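PDB 6LD7: cystathionine gamma-synthase from Xanthomonas oryzae pv. oryzae KACC 10331, which probably joins cysteine to an activated homoserine ester to form cystathionine in the methionine biosynthesis pathway, using pyridoxal 5'-phosphate as cofactor. Local coordinates for residues C[323-328]-C[385-390]; C[272-277]-C[286-291]; C[118-123]-C[128-133]; C[133-136]-C[140-143]. The protein carries 1 engineered substitution. All coordinates share one frame; numbering follows the deposited sequence.

Interaction 1 (C[323-328]-C[385-390]); sequences RAFVDG and IDLRAG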
loop_
_atom_site.group_PDB
_atom_site.type_symbol
_atom_site.label_atom_id
_atom_site.label_comp_id
_atom_site.label_asym_id
_atom_site.label_seq_id
_atom_site.Cartn_x
_atom_site.Cartn_y
_atom_site.Cartn_z
ATOM N N ARG C 323 -34.288 19.396 1.011
ATOM C CA ARG C 323 -34.431 17.975 1.383
ATOM C C ARG C 323 -34.945 17.238 0.165
ATOM O O ARG C 323 -34.413 16.118 -0.125
ATOM C CB ARG C 323 -35.441 17.734 2.503
ATOM C CG ARG C 323 -34.997 18.187 3.882
ATOM C CD ARG C 323 -36.091 18.091 4.977
ATOM N NE ARG C 323 -35.512 18.439 6.274
ATOM C CZ ARG C 323 -34.937 17.546 7.076
ATOM N NH1 ARG C 323 -34.870 16.284 6.700
ATOM N NH2 ARG C 323 -34.426 17.900 8.234
ATOM N N ALA C 324 -35.919 17.803 -0.553
ATOM C CA ALA C 324 -36.441 17.081 -1.745
ATOM C C ALA C 324 -35.331 17.013 -2.839
ATOM O O ALA C 324 -35.133 15.956 -3.455
ATOM C CB ALA C 324 -37.672 17.761 -2.245
ATOM N N PHE C 325 -34.593 18.106 -3.059
ATOM C CA PHE C 325 -33.553 18.173 -4.118
ATOM C C PHE C 325 -32.551 17.035 -3.861
ATOM O O PHE C 325 -32.254 16.209 -4.706
ATOM C CB PHE C 325 -32.905 19.555 -4.113
ATOM C CG PHE C 325 -31.838 19.759 -5.155
ATOM C CD1 PHE C 325 -30.558 19.296 -4.966
ATOM C CD2 PHE C 325 -32.124 20.419 -6.345
ATOM C CE1 PHE C 325 -29.603 19.457 -5.969
ATOM C CE2 PHE C 325 -31.163 20.573 -7.325
ATOM C CZ PHE C 325 -29.906 20.094 -7.145
ATOM N N VAL C 326 -32.001 17.011 -2.649
ATOM C CA VAL C 326 -30.877 16.154 -2.228
ATOM C C VAL C 326 -31.367 14.717 -2.154
ATOM O O VAL C 326 -30.598 13.829 -2.434
ATOM C CB VAL C 326 -30.373 16.733 -0.891
ATOM C CG1 VAL C 326 -29.661 15.758 -0.045
ATOM C CG2 VAL C 326 -29.538 17.965 -1.172
ATOM N N ASP C 327 -32.648 14.519 -1.903
ATOM C CA ASP C 327 -33.185 13.173 -1.627
ATOM C C ASP C 327 -32.796 12.225 -2.761
ATOM O O ASP C 327 -31.928 11.420 -2.529
ATOM C CB ASP C 327 -34.690 13.176 -1.371
ATOM C CG ASP C 327 -35.187 11.871 -0.777
ATOM O OD1 ASP C 327 -34.382 10.956 -0.682
ATOM O OD2 ASP C 327 -36.372 11.796 -0.420
ATOM N N GLY C 328 -33.367 12.194 -3.931
ATOM C CA GLY C 328 -32.822 11.113 -4.816
ATOM C C GLY C 328 -31.656 11.435 -5.785
ATOM O O GLY C 328 -31.611 10.803 -6.856
ATOM N N ILE C 385 -28.912 15.573 -16.119
ATOM C CA ILE C 385 -30.180 14.811 -15.882
ATOM C C ILE C 385 -30.435 14.736 -14.367
ATOM O O ILE C 385 -31.549 15.086 -13.884
ATOM C CB ILE C 385 -30.032 13.414 -16.498
ATOM C CG1 ILE C 385 -30.080 13.483 -18.039
ATOM C CG2 ILE C 385 -31.080 12.463 -15.900
ATOM C CD1 ILE C 385 -29.609 12.155 -18.675
ATOM N N ASP C 386 -29.393 14.418 -13.601
ATOM C CA ASP C 386 -29.508 14.353 -12.120
ATOM C C ASP C 386 -29.931 15.699 -11.541
ATOM O O ASP C 386 -30.882 15.698 -10.695
ATOM C CB ASP C 386 -28.199 13.865 -11.509
ATOM C CG ASP C 386 -28.321 13.051 -10.217
ATOM O OD1 ASP C 386 -29.383 12.377 -10.001
ATOM O OD2 ASP C 386 -27.316 13.070 -9.439
ATOM N N LEU C 387 -29.313 16.812 -11.953
ATOM C CA LEU C 387 -29.706 18.131 -11.388
ATOM C C LEU C 387 -31.116 18.561 -11.826
ATOM O O LEU C 387 -31.894 19.141 -10.972
ATOM C CB LEU C 387 -28.677 19.195 -11.735
ATOM C CG LEU C 387 -27.295 18.976 -11.143
ATOM C CD1 LEU C 387 -26.303 19.893 -11.808
ATOM C CD2 LEU C 387 -27.279 19.175 -9.635
ATOM N N ARG C 388 -31.452 18.408 -13.108
ATOM C CA ARG C 388 -32.851 18.653 -13.531
ATOM C C ARG C 388 -33.819 17.854 -12.667
ATOM O O ARG C 388 -34.841 18.383 -12.347
ATOM C CB ARG C 388 -33.118 18.239 -14.980
ATOM C CG ARG C 388 -32.496 19.191 -15.985
ATOM C CD ARG C 388 -33.038 18.852 -17.386
ATOM N NE ARG C 388 -31.985 19.363 -18.174
ATOM C CZ ARG C 388 -31.039 18.669 -18.812
ATOM N NH1 ARG C 388 -31.047 17.360 -18.958
ATOM N NH2 ARG C 388 -30.100 19.376 -19.370
ATOM N N ALA C 389 -33.603 16.573 -12.375
ATOM C CA ALA C 389 -34.635 15.825 -11.590
ATOM C C ALA C 389 -34.610 16.360 -10.142
ATOM O O ALA C 389 -35.674 16.481 -9.485
ATOM C CB ALA C 389 -34.447 14.315 -11.710
ATOM N N GLY C 390 -33.469 16.842 -9.667
ATOM C CA GLY C 390 -33.422 17.464 -8.329
ATOM C C GLY C 390 -34.221 18.784 -8.308
ATOM O O GLY C 390 -34.992 19.003 -7.387
#
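Phe325 lays its ring directly on the main chain of Gly390. The alpha carbon Gly390 CA stands over one face, 4.2 Å from the centroid of the Phe325 ring and 27° off the ring normal, a CH-pi contact. At the rim, Phe325 CD2 lies 3.3 Å from Gly390 C. Because the glycine brings no side chain between them, aromatic carbon and peptide meet without an intermediary. The reach comes from the first torsion of Phe325, which sets CG opposite the backbone N (chi1 -179°) and swings the ring across to helix 380-396. Both helices belong to the C-terminal domain of this PLP enzyme of fold type I, where Phe325 also touches Leu371 on strand 370-374 of the domain's sheet. One turn before Gly390, Leu387 meets the same ring differently: its CD2 methyl arrives at the edge, near the ring plane, 3.7 Å from Phe325 CZ. Polar groups work beside this apolar centre. Phe325 O accepts a hydrogen bond from Arg393 NH1 further along helix 380-396, while the buried carboxylate of Asp386 takes the backbone N-H of Arg330 on OD1 and that of Tyr331 on OD2, gripping the chain just beyond Gly328.

Interaction 2 (C[272-277]-C[286-291]); sequences AIAELL and VYFPGL
Phe288 meets the helix 272-277 through a single residue, Ala274, and its side chain is easily traced outward from the backbone. Phe288 CB lies 4.1 Å from Val286 CG1, two residues back on its own segment. With CG opposite the backbone N (chi1 -178°), the ring is carried forward so that one of its sides, CD2 and CE2, comes up to the helix. Phe288 CD2 approaches Ala274 CB to 3.6 Å, and Phe288 CE2 lies 3.9 Å from the same methyl, which meets the ring at a slant. Phe288 CE2 also lies 3.5 Å from Gly290 CA, while Phe288 CZ, at the far end, points past the alanine, about 4.9 Å from Ala274 CB. One face of the ring is occupied locally: Gly290 N sits 3.5 Å above the Phe288 ring plane, offset toward the rim, because the chain folds back there in a type I beta turn from Phe288 to Leu291. That turn, closed by the bond from Leu291 N to Phe288 O, brings Leu291 round as a second partner for the alanine, with Leu291 CD2 4.3 Å from Ala274 CB. One helical turn on, Leu277 CB faces Val286 CG2 at 4.0 Å, where the edge strand 283-287 of the C-terminal domain's sheet runs past the end of helix 259-277. Strand 310-315, next in that sheet, supplies Met311, which touches Ala274 and Phe288, and Phe313, which touches Leu277. No hydrogen bond crosses between the two segments; between them the contact is apolar packing, with the small alanine methyl allowing the close approach.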
loop_
_atom_site.group_PDB
_atom_site.type_symbol
_atom_site.label_atom_id
_atom_site.label_comp_id
_atom_site.label_asym_id
_atom_site.label_seq_id
_atom_site.Cartn_x
_atom_site.Cartn_y
_atom_site.Cartn_z
ATOM N N ALA C 272 -21.110 23.656 -18.076
ATOM C CA ALA C 272 -22.453 23.166 -18.464
ATOM C C ALA C 272 -23.417 23.292 -17.289
ATOM O O ALA C 272 -24.518 23.670 -17.500
ATOM C CB ALA C 272 -22.354 21.777 -18.964
ATOM N N ILE C 273 -22.972 23.082 -16.041
ATOM C CA ILE C 273 -23.916 23.037 -14.936
ATOM C C ILE C 273 -24.280 24.468 -14.648
ATOM O O ILE C 273 -25.468 24.753 -14.302
ATOM C CB ILE C 273 -23.321 22.270 -13.737
ATOM C CG1 ILE C 273 -23.361 20.780 -14.060
ATOM C CG2 ILE C 273 -24.075 22.580 -12.483
ATOM C CD1 ILE C 273 -22.473 19.911 -13.223
ATOM N N ALA C 274 -23.311 25.353 -14.688
ATOM C CA ALA C 274 -23.564 26.802 -14.450
ATOM C C ALA C 274 -24.573 27.331 -15.481
ATOM O O ALA C 274 -25.480 28.083 -15.094
ATOM C CB ALA C 274 -22.276 27.599 -14.494
ATOM N N GLU C 275 -24.431 26.979 -16.747
ATOM C CA GLU C 275 -25.479 27.299 -17.753
ATOM C C GLU C 275 -26.865 26.776 -17.295
ATOM O O GLU C 275 -27.834 27.471 -17.551
ATOM C CB GLU C 275 -25.210 26.671 -19.129
ATOM C CG GLU C 275 -24.463 27.540 -20.099
ATOM C CD GLU C 275 -25.267 27.991 -21.306
ATOM O OE1 GLU C 275 -26.371 28.485 -21.094
ATOM O OE2 GLU C 275 -24.784 27.809 -22.474
ATOM N N LEU C 276 -27.028 25.530 -16.822
ATOM C CA LEU C 276 -28.394 25.042 -16.446
ATOM C C LEU C 276 -28.906 25.867 -15.252
ATOM O O LEU C 276 -30.063 26.266 -15.229
ATOM C CB LEU C 276 -28.300 23.580 -16.048
ATOM C CG LEU C 276 -29.531 23.020 -15.342
ATOM C CD1 LEU C 276 -30.627 22.744 -16.405
ATOM C CD2 LEU C 276 -29.186 21.742 -14.587
ATOM N N LEU C 277 -28.061 26.139 -14.257
ATOM C CA LEU C 277 -28.544 26.675 -12.963
ATOM C C LEU C 277 -28.787 28.187 -13.114
ATOM O O LEU C 277 -29.724 28.694 -12.540
ATOM C CB LEU C 277 -27.536 26.415 -11.844
ATOM C CG LEU C 277 -27.314 24.955 -11.482
ATOM C CD1 LEU C 277 -26.307 24.881 -10.373
ATOM C CD2 LEU C 277 -28.599 24.241 -11.077
ATOM N N VAL C 286 -26.520 32.073 -8.408
ATOM C CA VAL C 286 -25.410 31.136 -8.650
ATOM C C VAL C 286 -24.126 31.859 -8.280
ATOM O O VAL C 286 -23.976 33.014 -8.686
ATOM C CB VAL C 286 -25.360 30.665 -10.092
ATOM C CG1 VAL C 286 -24.226 29.648 -10.265
ATOM C CG2 VAL C 286 -26.658 30.039 -10.477
ATOM N N TYR C 287 -23.248 31.168 -7.572
ATOM C CA TYR C 287 -21.947 31.699 -7.143
ATOM C C TYR C 287 -20.909 30.904 -7.924
ATOM O O TYR C 287 -20.688 29.736 -7.606
ATOM C CB TYR C 287 -21.802 31.595 -5.618
ATOM C CG TYR C 287 -22.814 32.374 -4.821
ATOM C CD1 TYR C 287 -22.677 33.742 -4.589
ATOM C CD2 TYR C 287 -23.957 31.739 -4.354
ATOM C CE1 TYR C 287 -23.667 34.465 -3.913
ATOM C CE2 TYR C 287 -24.934 32.417 -3.670
ATOM C CZ TYR C 287 -24.780 33.776 -3.428
ATOM O OH TYR C 287 -25.763 34.347 -2.678
ATOM N N PHE C 288 -20.404 31.475 -8.989
ATOM C CA PHE C 288 -19.466 30.790 -9.920
ATOM C C PHE C 288 -18.697 31.839 -10.707
ATOM O O PHE C 288 -19.298 32.621 -11.405
ATOM C CB PHE C 288 -20.155 29.870 -10.918
ATOM C CG PHE C 288 -19.208 29.125 -11.829
ATOM C CD1 PHE C 288 -18.246 28.284 -11.315
ATOM C CD2 PHE C 288 -19.309 29.239 -13.219
ATOM C CE1 PHE C 288 -17.416 27.563 -12.173
ATOM C CE2 PHE C 288 -18.472 28.533 -14.068
ATOM C CZ PHE C 288 -17.522 27.704 -13.552
ATOM N N PRO C 289 -17.365 31.836 -10.623
ATOM C CA PRO C 289 -16.584 32.916 -11.195
ATOM C C PRO C 289 -16.669 32.968 -12.734
ATOM O O PRO C 289 -16.310 33.973 -13.294
ATOM C CB PRO C 289 -15.178 32.603 -10.708
ATOM C CG PRO C 289 -15.398 31.802 -9.407
ATOM C CD PRO C 289 -16.571 30.917 -9.763
ATOM N N GLY C 290 -17.068 31.871 -13.356
ATOM C CA GLY C 290 -17.312 31.775 -14.806
ATOM C C GLY C 290 -18.414 32.669 -15.350
ATOM O O GLY C 290 -18.458 32.853 -16.529
ATOM N N LEU C 291 -19.387 33.044 -14.541
ATOM C CA LEU C 291 -20.571 33.769 -14.968
ATOM C C LEU C 291 -20.182 35.235 -15.001
ATOM O O LEU C 291 -19.590 35.759 -14.024
ATOM C CB LEU C 291 -21.686 33.506 -13.954
ATOM C CG LEU C 291 -22.266 32.096 -13.983
ATOM C CD1 LEU C 291 -23.289 31.972 -12.868
ATOM C CD2 LEU C 291 -22.851 31.779 -15.380
#

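Interaction 3 (C[118-123]-C[128-133]); sequences LFNALA and FALITA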
loop_
_atom_site.group_PDB
_atom_site.type_symbol
_atom_site.label_atom_id
_atom_site.label_comp_id
_atom_site.label_asym_id
_atom_site.label_seq_id
_atom_site.Cartn_x
_atom_site.Cartn_y
_atom_site.Cartn_z
ATOM N N LEU C 118 -8.177 27.115 14.147
ATOM C CA LEU C 118 -6.752 27.063 14.523
ATOM C C LEU C 118 -6.267 28.475 14.886
ATOM O O LEU C 118 -5.663 28.647 16.013
ATOM C CB LEU C 118 -5.905 26.402 13.428
ATOM C CG LEU C 118 -4.413 26.402 13.744
ATOM C CD1 LEU C 118 -4.121 25.688 15.087
ATOM C CD2 LEU C 118 -3.616 25.800 12.617
ATOM N N PHE C 119 -6.552 29.483 14.045
ATOM C CA PHE C 119 -6.140 30.866 14.359
ATOM C C PHE C 119 -6.774 31.294 15.677
ATOM O O PHE C 119 -6.063 31.830 16.465
ATOM C CB PHE C 119 -6.514 31.855 13.265
ATOM C CG PHE C 119 -6.056 31.493 11.884
ATOM C CD1 PHE C 119 -4.862 30.803 11.680
ATOM C CD2 PHE C 119 -6.780 31.884 10.777
ATOM C CE1 PHE C 119 -4.430 30.490 10.396
ATOM C CE2 PHE C 119 -6.362 31.537 9.505
ATOM C CZ PHE C 119 -5.200 30.832 9.307
ATOM N N ASN C 120 -8.049 31.072 15.925
ATOM C CA ASN C 120 -8.668 31.534 17.201
ATOM C C ASN C 120 -8.059 30.845 18.402
ATOM O O ASN C 120 -7.790 31.542 19.349
ATOM C CB ASN C 120 -10.204 31.396 17.271
ATOM C CG ASN C 120 -10.844 32.456 16.391
ATOM O OD1 ASN C 120 -10.325 33.584 16.308
ATOM N ND2 ASN C 120 -11.824 32.067 15.595
ATOM N N ALA C 121 -7.727 29.554 18.305
ATOM C CA ALA C 121 -7.217 28.776 19.467
ATOM C C ALA C 121 -5.820 29.273 19.800
ATOM O O ALA C 121 -5.540 29.526 21.005
ATOM C CB ALA C 121 -7.254 27.278 19.179
ATOM N N LEU C 122 -4.988 29.535 18.796
ATOM C CA LEU C 122 -3.609 29.953 19.086
ATOM C C LEU C 122 -3.574 31.459 19.475
ATOM O O LEU C 122 -2.739 31.875 20.298
ATOM C CB LEU C 122 -2.742 29.650 17.868
ATOM C CG LEU C 122 -2.626 28.182 17.468
ATOM C CD1 LEU C 122 -1.669 28.052 16.287
ATOM C CD2 LEU C 122 -2.183 27.326 18.648
ATOM N N ALA C 123 -4.442 32.289 18.940
ATOM C CA ALA C 123 -4.474 33.729 19.343
ATOM C C ALA C 123 -4.980 33.846 20.788
ATOM O O ALA C 123 -4.506 34.700 21.512
ATOM C CB ALA C 123 -5.367 34.556 18.456
ATOM N N PHE C 128 0.113 34.982 18.890
ATOM C CA PHE C 128 0.140 36.086 17.890
ATOM C C PHE C 128 -1.216 36.760 18.016
ATOM O O PHE C 128 -2.082 36.183 18.727
ATOM C CB PHE C 128 0.425 35.616 16.437
ATOM C CG PHE C 128 -0.401 34.457 15.965
ATOM C CD1 PHE C 128 -1.712 34.633 15.569
ATOM C CD2 PHE C 128 0.137 33.152 15.946
ATOM C CE1 PHE C 128 -2.493 33.536 15.209
ATOM C CE2 PHE C 128 -0.633 32.068 15.538
ATOM C CZ PHE C 128 -1.959 32.249 15.230
ATOM N N ALA C 129 -1.368 37.949 17.408
ATOM C CA ALA C 129 -2.668 38.642 17.368
ATOM C C ALA C 129 -3.259 38.484 15.937
ATOM O O ALA C 129 -2.517 38.314 14.971
ATOM C CB ALA C 129 -2.464 40.095 17.749
ATOM N N LEU C 130 -4.566 38.455 15.854
ATOM C CA LEU C 130 -5.396 38.331 14.636
ATOM C C LEU C 130 -6.002 39.693 14.306
ATOM O O LEU C 130 -6.530 40.279 15.218
ATOM C CB LEU C 130 -6.614 37.485 14.955
ATOM C CG LEU C 130 -6.361 36.032 15.121
ATOM C CD1 LEU C 130 -7.713 35.325 15.142
ATOM C CD2 LEU C 130 -5.460 35.589 13.975
ATOM N N ILE C 131 -6.057 40.028 13.044
ATOM C CA ILE C 131 -6.902 41.101 12.456
ATOM C C ILE C 131 -7.761 40.416 11.403
ATOM O O ILE C 131 -7.211 39.701 10.567
ATOM C CB ILE C 131 -6.059 42.240 11.866
ATOM C CG1 ILE C 131 -5.300 43.006 12.942
ATOM C CG2 ILE C 131 -6.939 43.241 11.124
ATOM C CD1 ILE C 131 -4.229 43.901 12.354
ATOM N N THR C 132 -9.061 40.611 11.434
ATOM C CA THR C 132 -9.929 40.112 10.368
ATOM C C THR C 132 -10.182 41.244 9.357
ATOM O O THR C 132 -10.164 42.396 9.721
ATOM C CB THR C 132 -11.098 39.314 10.929
ATOM O OG1 THR C 132 -12.146 39.812 10.098
ATOM C CG2 THR C 132 -11.345 39.456 12.402
ATOM N N ALA C 133 -10.235 40.921 8.070
ATOM C CA ALA C 133 -10.329 41.911 6.978
ATOM C C ALA C 133 -11.093 41.278 5.839
ATOM O O ALA C 133 -11.020 40.047 5.637
ATOM C CB ALA C 133 -8.982 42.362 6.508
HETATM O O HOH W 1 -3.497 37.121 20.754
#
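Phe128 meets Leu122 of the helix 118-123 with the far end of its ring, Phe128 CZ lying 3.8 Å from Leu122 CB. It adopts a first torsion of 49°, with CG between the backbone N and the carbonyl carbon, which turns the ring toward Leu122. The CD2 branch of Leu130 lies at the edge of the Phe128 ring, in its plane. Leu130 points at the helix and divides its branches. Its CD2 touches Phe119 CB at 3.9 Å, its CG rests 3.8 Å from Ala123 CB, and its CD1 comes within 3.3 Å of Asn120 OD1, the asparagine side chain crossing the leucine at about a right angle. The backbones approach at Ala123, whose CA sends a C-H...O contact to Phe128 O at 3.5 Å. A water spans the same place, donating to Ala123 O at 2.7 Å and to Phe128 O at 2.6 Å, and so bridges the two carbonyls. The segment axes run at 140° and pass 8.5 Å apart, as the last two elements of the beta-alpha-beta unit 104-108, 113-124, 129-133. Within it, strand 129-133 pairs with strand 104-108 at the edge of the seven-strand sheet, Phe119 packs on Ile91 and Leu95 of helix 87-98, and Leu122 also packs on Asn96 of the second subunit.

Interaction 4 (C[133-136]-C[140-143]); sequences ADLT and SLAD
At the beta-alpha connection that leads from edge strand 129-133 into helix 138-145, Asp134 and Ser140 tie the loop to the first turns of the helix. The backbone Asp134 N donates to Ser140 OG at 2.9 Å, with an angle of 154° at the hydrogen. Ser140 holds its hydroxyl opposite its own backbone N (chi1 -171°), which brings OG against the end of the strand, 3.4 Å from Ala133 CA. Beside this bond, Ser140 CB lies 3.4 Å from Asp134 O. A second, apolar point of contact follows one residue on: Leu135 CD2 meets Leu141 CD1 at 3.7 Å, the two side chains slanting across each other. Leu141 goes on to Phe169 and Ala173 of helix 167-176, and Leu135 to Pro108. The loop is also braced from within. Asp134 OD1 accepts Thr136 N at 2.9 Å and the Thr136 hydroxyl as well; both come from one face of the carboxylate plane, the N on the anti side and the OG1 on the syn side. An Asp side-chain oxygen accepting from the backbone N two residues on makes an Asx turn, here bending the chain between strand and helix in the alpha/beta PLP-binding domain of a fold type I enzyme.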
loop_
_atom_site.group_PDB
_atom_site.type_symbol
_atom_site.label_atom_id
_atom_site.label_comp_id
_atom_site.label_asym_id
_atom_site.label_seq_id
_atom_site.Cartn_x
_atom_site.Cartn_y
_atom_site.Cartn_z
ATOM N N ALA C 133 -10.235 40.921 8.070
ATOM C CA ALA C 133 -10.329 41.911 6.978
ATOM C C ALA C 133 -11.093 41.278 5.839
ATOM O O ALA C 133 -11.020 40.047 5.637
ATOM C CB ALA C 133 -8.982 42.362 6.508
ATOM N N ASP C 134 -11.829 42.099 5.129
ATOM C CA ASP C 134 -12.407 41.724 3.817
ATOM C C ASP C 134 -11.393 42.194 2.785
ATOM O O ASP C 134 -11.329 43.414 2.495
ATOM C CB ASP C 134 -13.818 42.291 3.648
ATOM C CG ASP C 134 -14.452 41.840 2.338
ATOM O OD1 ASP C 134 -13.666 41.399 1.375
ATOM O OD2 ASP C 134 -15.697 41.942 2.279
ATOM N N LEU C 135 -10.581 41.279 2.270
ATOM C CA LEU C 135 -9.515 41.615 1.321
ATOM C C LEU C 135 -10.069 42.085 -0.038
ATOM O O LEU C 135 -9.247 42.487 -0.901
ATOM C CB LEU C 135 -8.579 40.400 1.200
ATOM C CG LEU C 135 -7.886 39.935 2.481
ATOM C CD1 LEU C 135 -6.843 38.904 2.122
ATOM C CD2 LEU C 135 -7.215 41.068 3.227
ATOM N N THR C 136 -11.366 41.961 -0.325
ATOM C CA THR C 136 -11.973 42.546 -1.555
ATOM C C THR C 136 -12.406 44.002 -1.290
ATOM O O THR C 136 -12.881 44.603 -2.163
ATOM C CB THR C 136 -13.212 41.766 -1.992
ATOM O OG1 THR C 136 -14.268 41.877 -1.008
ATOM C CG2 THR C 136 -12.907 40.304 -2.203
ATOM N N SER C 140 -10.837 48.087 4.188
ATOM C CA SER C 140 -10.649 46.963 5.161
ATOM C C SER C 140 -9.198 46.493 5.105
ATOM O O SER C 140 -8.513 46.454 6.126
ATOM C CB SER C 140 -11.579 45.860 4.882
ATOM O OG SER C 140 -11.517 44.902 5.949
ATOM N N LEU C 141 -8.673 46.307 3.904
ATOM C CA LEU C 141 -7.270 45.902 3.774
ATOM C C LEU C 141 -6.407 47.013 4.338
ATOM O O LEU C 141 -5.481 46.686 5.044
ATOM C CB LEU C 141 -6.899 45.688 2.312
ATOM C CG LEU C 141 -5.424 45.372 2.108
ATOM C CD1 LEU C 141 -5.051 44.107 2.875
ATOM C CD2 LEU C 141 -5.064 45.286 0.623
ATOM N N ALA C 142 -6.620 48.278 3.922
ATOM C CA ALA C 142 -5.696 49.375 4.252
ATOM C C ALA C 142 -5.650 49.517 5.779
ATOM O O ALA C 142 -4.580 49.838 6.272
ATOM C CB ALA C 142 -6.057 50.703 3.563
ATOM N N ASP C 143 -6.784 49.426 6.467
ATOM C CA ASP C 143 -6.859 49.499 7.953
ATOM C C ASP C 143 -6.070 48.347 8.620
ATOM O O ASP C 143 -5.421 48.583 9.614
ATOM C CB ASP C 143 -8.322 49.514 8.429
ATOM C CG ASP C 143 -9.078 50.843 8.101
ATOM O OD1 ASP C 143 -8.464 51.865 7.620
ATOM O OD2 ASP C 143 -10.287 50.812 8.193
#

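How the interactions relate
The four contacts fall into two pairs. Interactions 3 and 4 share Ala133, where strand 129-133 ends and the loop toward helix 138-145 begins; their centres are 16 Å apart. Interactions 1 and 2 lie in the C-terminal domain with centres 17 Å apart, and they touch: Leu387 CD1 packs on Ile273 CG2 at 3.6 Å, so helix 380-396 leans on helix 259-277. Between the pairs, interactions 2 and 4 come closest, about 11 Å between nearest atoms. Lys209, predicted to carry the pyridoxal phosphate but not modelled, follows strand 202-206 in the chain, before strand 220-224; in the seven-strand sheet three strands separate 202-206 from edge strand 129-133.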